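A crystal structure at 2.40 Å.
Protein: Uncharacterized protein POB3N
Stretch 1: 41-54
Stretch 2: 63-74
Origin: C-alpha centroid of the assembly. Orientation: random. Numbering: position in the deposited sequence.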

# COMPACT_ATOMS: atom_id res chain seq x y z
N THR H 41 -24.27 -5.12 -2.87
CA THR H 41 -24.07 -4.55 -1.53
C THR H 41 -23.21 -5.48 -0.68
O THR H 41 -23.24 -6.70 -0.86
CB THR H 41 -25.41 -4.30 -0.81
OG1 THR H 41 -25.96 -5.55 -0.36
CG2 THR H 41 -26.41 -3.61 -1.73
N PHE H 42 -22.45 -4.91 0.26
CA PHE H 42 -21.57 -5.71 1.11
C PHE H 42 -22.05 -5.65 2.55
O PHE H 42 -22.56 -4.62 3.01
CB PHE H 42 -20.14 -5.17 1.02
CG PHE H 42 -19.21 -5.72 2.07
CD1 PHE H 42 -18.58 -6.94 1.88
CD2 PHE H 42 -18.96 -5.01 3.24
CE1 PHE H 42 -17.72 -7.46 2.83
CE2 PHE H 42 -18.10 -5.52 4.20
CZ PHE H 42 -17.48 -6.74 3.99
N THR H 43 -21.91 -6.77 3.27
CA THR H 43 -22.35 -6.87 4.65
C THR H 43 -21.27 -7.54 5.51
O THR H 43 -20.57 -8.44 5.04
CB THR H 43 -23.68 -7.66 4.76
OG1 THR H 43 -24.73 -6.95 4.09
CG2 THR H 43 -24.08 -7.90 6.21
N LEU H 44 -21.14 -7.09 6.75
CA LEU H 44 -20.20 -7.69 7.70
C LEU H 44 -20.84 -7.76 9.09
O LEU H 44 -21.17 -6.73 9.67
CB LEU H 44 -18.90 -6.88 7.75
CG LEU H 44 -17.84 -7.29 8.77
CD1 LEU H 44 -17.27 -8.66 8.45
CD2 LEU H 44 -16.72 -6.25 8.83
N ASP H 45 -20.99 -8.97 9.60
CA ASP H 45 -21.65 -9.19 10.89
C ASP H 45 -20.71 -8.82 12.03
O ASP H 45 -19.49 -8.99 11.92
CB ASP H 45 -22.10 -10.64 11.01
CG ASP H 45 -23.03 -10.87 12.18
OD1 ASP H 45 -24.25 -10.61 12.03
OD2 ASP H 45 -22.55 -11.31 13.24
N VAL H 46 -21.28 -8.29 13.11
CA VAL H 46 -20.52 -7.85 14.28
C VAL H 46 -19.64 -8.96 14.87
O VAL H 46 -18.58 -8.70 15.44
CB VAL H 46 -21.47 -7.27 15.36
CG1 VAL H 46 -22.54 -8.29 15.75
CG2 VAL H 46 -20.70 -6.81 16.59
N SER H 47 -20.07 -10.20 14.69
CA SER H 47 -19.34 -11.35 15.22
C SER H 47 -17.98 -11.56 14.55
O SER H 47 -17.10 -12.21 15.12
CB SER H 47 -20.20 -12.61 15.12
OG SER H 47 -20.51 -12.91 13.77
N ASN H 48 -17.80 -11.01 13.35
CA ASN H 48 -16.51 -11.09 12.67
C ASN H 48 -15.76 -9.76 12.63
O ASN H 48 -14.94 -9.53 11.73
CB ASN H 48 -16.65 -11.64 11.25
CG ASN H 48 -15.38 -12.30 10.74
OD1 ASN H 48 -14.45 -12.56 11.50
ND2 ASN H 48 -15.33 -12.58 9.44
N ILE H 49 -16.04 -8.87 13.58
CA ILE H 49 -15.29 -7.62 13.68
C ILE H 49 -14.31 -7.72 14.85
O ILE H 49 -14.70 -7.66 16.02
CB ILE H 49 -16.22 -6.40 13.84
CG1 ILE H 49 -17.09 -6.23 12.58
CG2 ILE H 49 -15.42 -5.13 14.09
CD1 ILE H 49 -18.05 -5.05 12.64
N GLY H 50 -13.03 -7.89 14.52
CA GLY H 50 -12.00 -8.11 15.53
C GLY H 50 -11.13 -6.91 15.85
O GLY H 50 -10.54 -6.84 16.93
N GLY H 51 -11.05 -5.97 14.91
CA GLY H 51 -10.22 -4.79 15.11
C GLY H 51 -10.37 -3.76 14.01
O GLY H 51 -10.95 -4.04 12.95
N ALA H 52 -9.86 -2.55 14.25
CA ALA H 52 -10.01 -1.46 13.30
C ALA H 52 -8.87 -0.45 13.38
O ALA H 52 -8.42 -0.10 14.48
CB ALA H 52 -11.35 -0.76 13.51
N GLN H 53 -8.43 0.04 12.23
CA GLN H 53 -7.35 1.02 12.17
C GLN H 53 -7.78 2.26 11.39
O GLN H 53 -8.51 2.17 10.41
CB GLN H 53 -6.09 0.41 11.53
CG GLN H 53 -5.48 -0.75 12.30
CD GLN H 53 -4.32 -1.39 11.55
OE1 GLN H 53 -3.99 -0.99 10.44
NE2 GLN H 53 -3.70 -2.39 12.16
N TRP H 54 -7.30 3.42 11.85
CA TRP H 54 -7.62 4.69 11.22
C TRP H 54 -6.34 5.32 10.69
O TRP H 54 -5.38 5.50 11.44
CB TRP H 54 -8.28 5.59 12.26
CG TRP H 54 -8.41 7.03 11.88
CD1 TRP H 54 -7.57 8.05 12.21
CD2 TRP H 54 -9.48 7.61 11.12
NE1 TRP H 54 -8.04 9.24 11.69
CE2 TRP H 54 -9.21 8.99 11.02
CE3 TRP H 54 -10.63 7.10 10.52
CZ2 TRP H 54 -10.06 9.87 10.33
CZ3 TRP H 54 -11.46 7.97 9.84
CH2 TRP H 54 -11.18 9.34 9.76
N VAL H 63 -10.81 3.60 7.19
CA VAL H 63 -11.06 2.67 8.28
C VAL H 63 -10.74 1.28 7.76
O VAL H 63 -11.40 0.79 6.83
CB VAL H 63 -12.52 2.72 8.77
CG1 VAL H 63 -12.77 1.61 9.78
CG2 VAL H 63 -12.83 4.07 9.37
N LYS H 64 -9.73 0.64 8.34
CA LYS H 64 -9.38 -0.72 7.96
C LYS H 64 -9.94 -1.67 9.01
O LYS H 64 -9.57 -1.60 10.18
CB LYS H 64 -7.86 -0.88 7.86
CG LYS H 64 -7.40 -2.23 7.34
CD LYS H 64 -5.94 -2.48 7.70
CE LYS H 64 -5.02 -1.59 6.89
NZ LYS H 64 -3.73 -2.26 6.56
N ILE H 65 -10.83 -2.56 8.58
CA ILE H 65 -11.45 -3.50 9.52
C ILE H 65 -10.79 -4.87 9.45
O ILE H 65 -10.69 -5.48 8.38
CB ILE H 65 -12.97 -3.63 9.28
CG1 ILE H 65 -13.66 -2.29 9.54
CG2 ILE H 65 -13.57 -4.67 10.21
CD1 ILE H 65 -15.13 -2.26 9.15
N LEU H 66 -10.35 -5.33 10.62
CA LEU H 66 -9.71 -6.63 10.75
C LEU H 66 -10.74 -7.65 11.24
O LEU H 66 -11.31 -7.50 12.32
CB LEU H 66 -8.55 -6.52 11.74
CG LEU H 66 -7.62 -5.33 11.46
CD1 LEU H 66 -6.72 -5.02 12.65
CD2 LEU H 66 -6.80 -5.58 10.22
N GLN H 67 -10.97 -8.68 10.43
CA GLN H 67 -11.93 -9.73 10.75
C GLN H 67 -11.38 -10.67 11.83
O GLN H 67 -10.16 -10.75 12.02
CB GLN H 67 -12.31 -10.51 9.49
CG GLN H 67 -13.15 -9.71 8.48
CD GLN H 67 -13.32 -10.44 7.16
OE1 GLN H 67 -12.94 -11.60 7.02
NE2 GLN H 67 -13.88 -9.75 6.17
N ARG H 68 -12.27 -11.36 12.54
CA ARG H 68 -11.84 -12.38 13.51
C ARG H 68 -11.22 -13.53 12.74
O ARG H 68 -10.22 -14.11 13.16
CB ARG H 68 -13.02 -12.90 14.32
CG ARG H 68 -13.76 -11.86 15.16
CD ARG H 68 -13.98 -12.38 16.57
NE ARG H 68 -14.63 -11.41 17.44
CZ ARG H 68 -14.10 -10.93 18.55
NH1 ARG H 68 -12.89 -11.32 18.94
NH2 ARG H 68 -14.77 -10.04 19.28
N THR H 69 -11.84 -13.87 11.61
CA THR H 69 -11.22 -14.74 10.61
C THR H 69 -10.19 -13.89 9.87
O THR H 69 -10.14 -12.68 10.04
CB THR H 69 -12.26 -15.30 9.62
OG1 THR H 69 -12.86 -14.22 8.89
CG2 THR H 69 -13.35 -16.05 10.37
N SER H 70 -9.37 -14.51 9.03
CA SER H 70 -8.30 -13.75 8.38
C SER H 70 -8.86 -12.93 7.22
O SER H 70 -9.41 -13.49 6.26
CB SER H 70 -7.18 -14.68 7.89
OG SER H 70 -6.07 -13.93 7.44
N GLY H 71 -8.73 -11.61 7.30
CA GLY H 71 -9.20 -10.73 6.24
C GLY H 71 -9.21 -9.26 6.61
O GLY H 71 -9.32 -8.90 7.79
N VAL H 72 -9.11 -8.39 5.60
CA VAL H 72 -9.20 -6.95 5.80
C VAL H 72 -10.28 -6.29 4.94
O VAL H 72 -10.42 -6.61 3.76
CB VAL H 72 -7.84 -6.24 5.57
CG1 VAL H 72 -6.86 -6.55 6.69
CG2 VAL H 72 -7.25 -6.63 4.23
N ILE H 73 -11.03 -5.38 5.55
CA ILE H 73 -12.02 -4.59 4.82
C ILE H 73 -11.56 -3.14 4.84
O ILE H 73 -11.40 -2.54 5.91
CB ILE H 73 -13.42 -4.70 5.46
CG1 ILE H 73 -13.87 -6.16 5.50
CG2 ILE H 73 -14.43 -3.86 4.68
CD1 ILE H 73 -13.98 -6.80 4.12
N GLN H 74 -11.35 -2.57 3.65
CA GLN H 74 -10.86 -1.20 3.54
C GLN H 74 -11.94 -0.21 3.13
O GLN H 74 -12.53 -0.33 2.05
CB GLN H 74 -9.68 -1.15 2.56
CG GLN H 74 -8.39 -1.76 3.09
CD GLN H 74 -7.34 -1.96 2.02
OE1 GLN H 74 -7.12 -3.08 1.56
NE2 GLN H 74 -6.70 -0.88 1.61

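The two stretches are joined first by an antiparallel backbone ladder. Gly51 to Trp54 runs against Val63 to Leu66, with the strand directions at 161°. Gly51 pairs with Leu66 and Gln53 with Lys64. Leu66 N donates to Gly51 O at 2.7 Å, and Lys64 N donates to Gln53 O at 2.8 Å. In return, Gln53 N donates to Lys64 O at 2.9 Å. Leu66 O accepts twice: from Gly50 N at 2.8 Å, and weakly from Gly51 N at 3.0 Å. CA-H...O contacts add to the ladder, among them Ala52 CA to Lys64 O at 3.2 Å.

Beyond the ladder, Asn48 ties down the turn after the second strand. Its chi1 is t, and the end of the side chain comes nearer to the turn than its sideways CA-to-CB bond suggests. The amide suits this place because it can accept and donate together. Asn48 OD1 accepts from Thr69 N at 2.9 Å and, weakly, from Arg68 N at 2.7 Å. Asn48 ND2 donates to Thr69 OG1 at 3.0 Å. Within stretch 1, Asp45 OD2 accepts from Ser47 N at 3.1 Å and Ser47 OG at 2.6 Å, bracing the bend before Asn48.

Apolar packing covers the sheet face that carries Ala52, Ile65, Trp54 and Val63. Leu44 CD2 lies 3.8 Å from Ile65 CG2, and Phe42 CZ lies 3.5 Å from Ile73 CD1. Both Leu44 and Phe42 have chi1 t and point toward stretch 2. Trp54 CE3 meets Val63 CG2 at 3.9 Å, at the ring edge. Branched and aromatic side chains fill this largely buried layer.

The other face is more mixed. Gln53 OE1 lies 3.7 Å from Lys64 CD, an aliphatic part of the lysine, whose NZ is hydrogen-bonded elsewhere in the structure. Glycine suits position 51: a CB modelled on Gly51 would sit tight against Leu66 CD1. Together the stretches bury 862 Å².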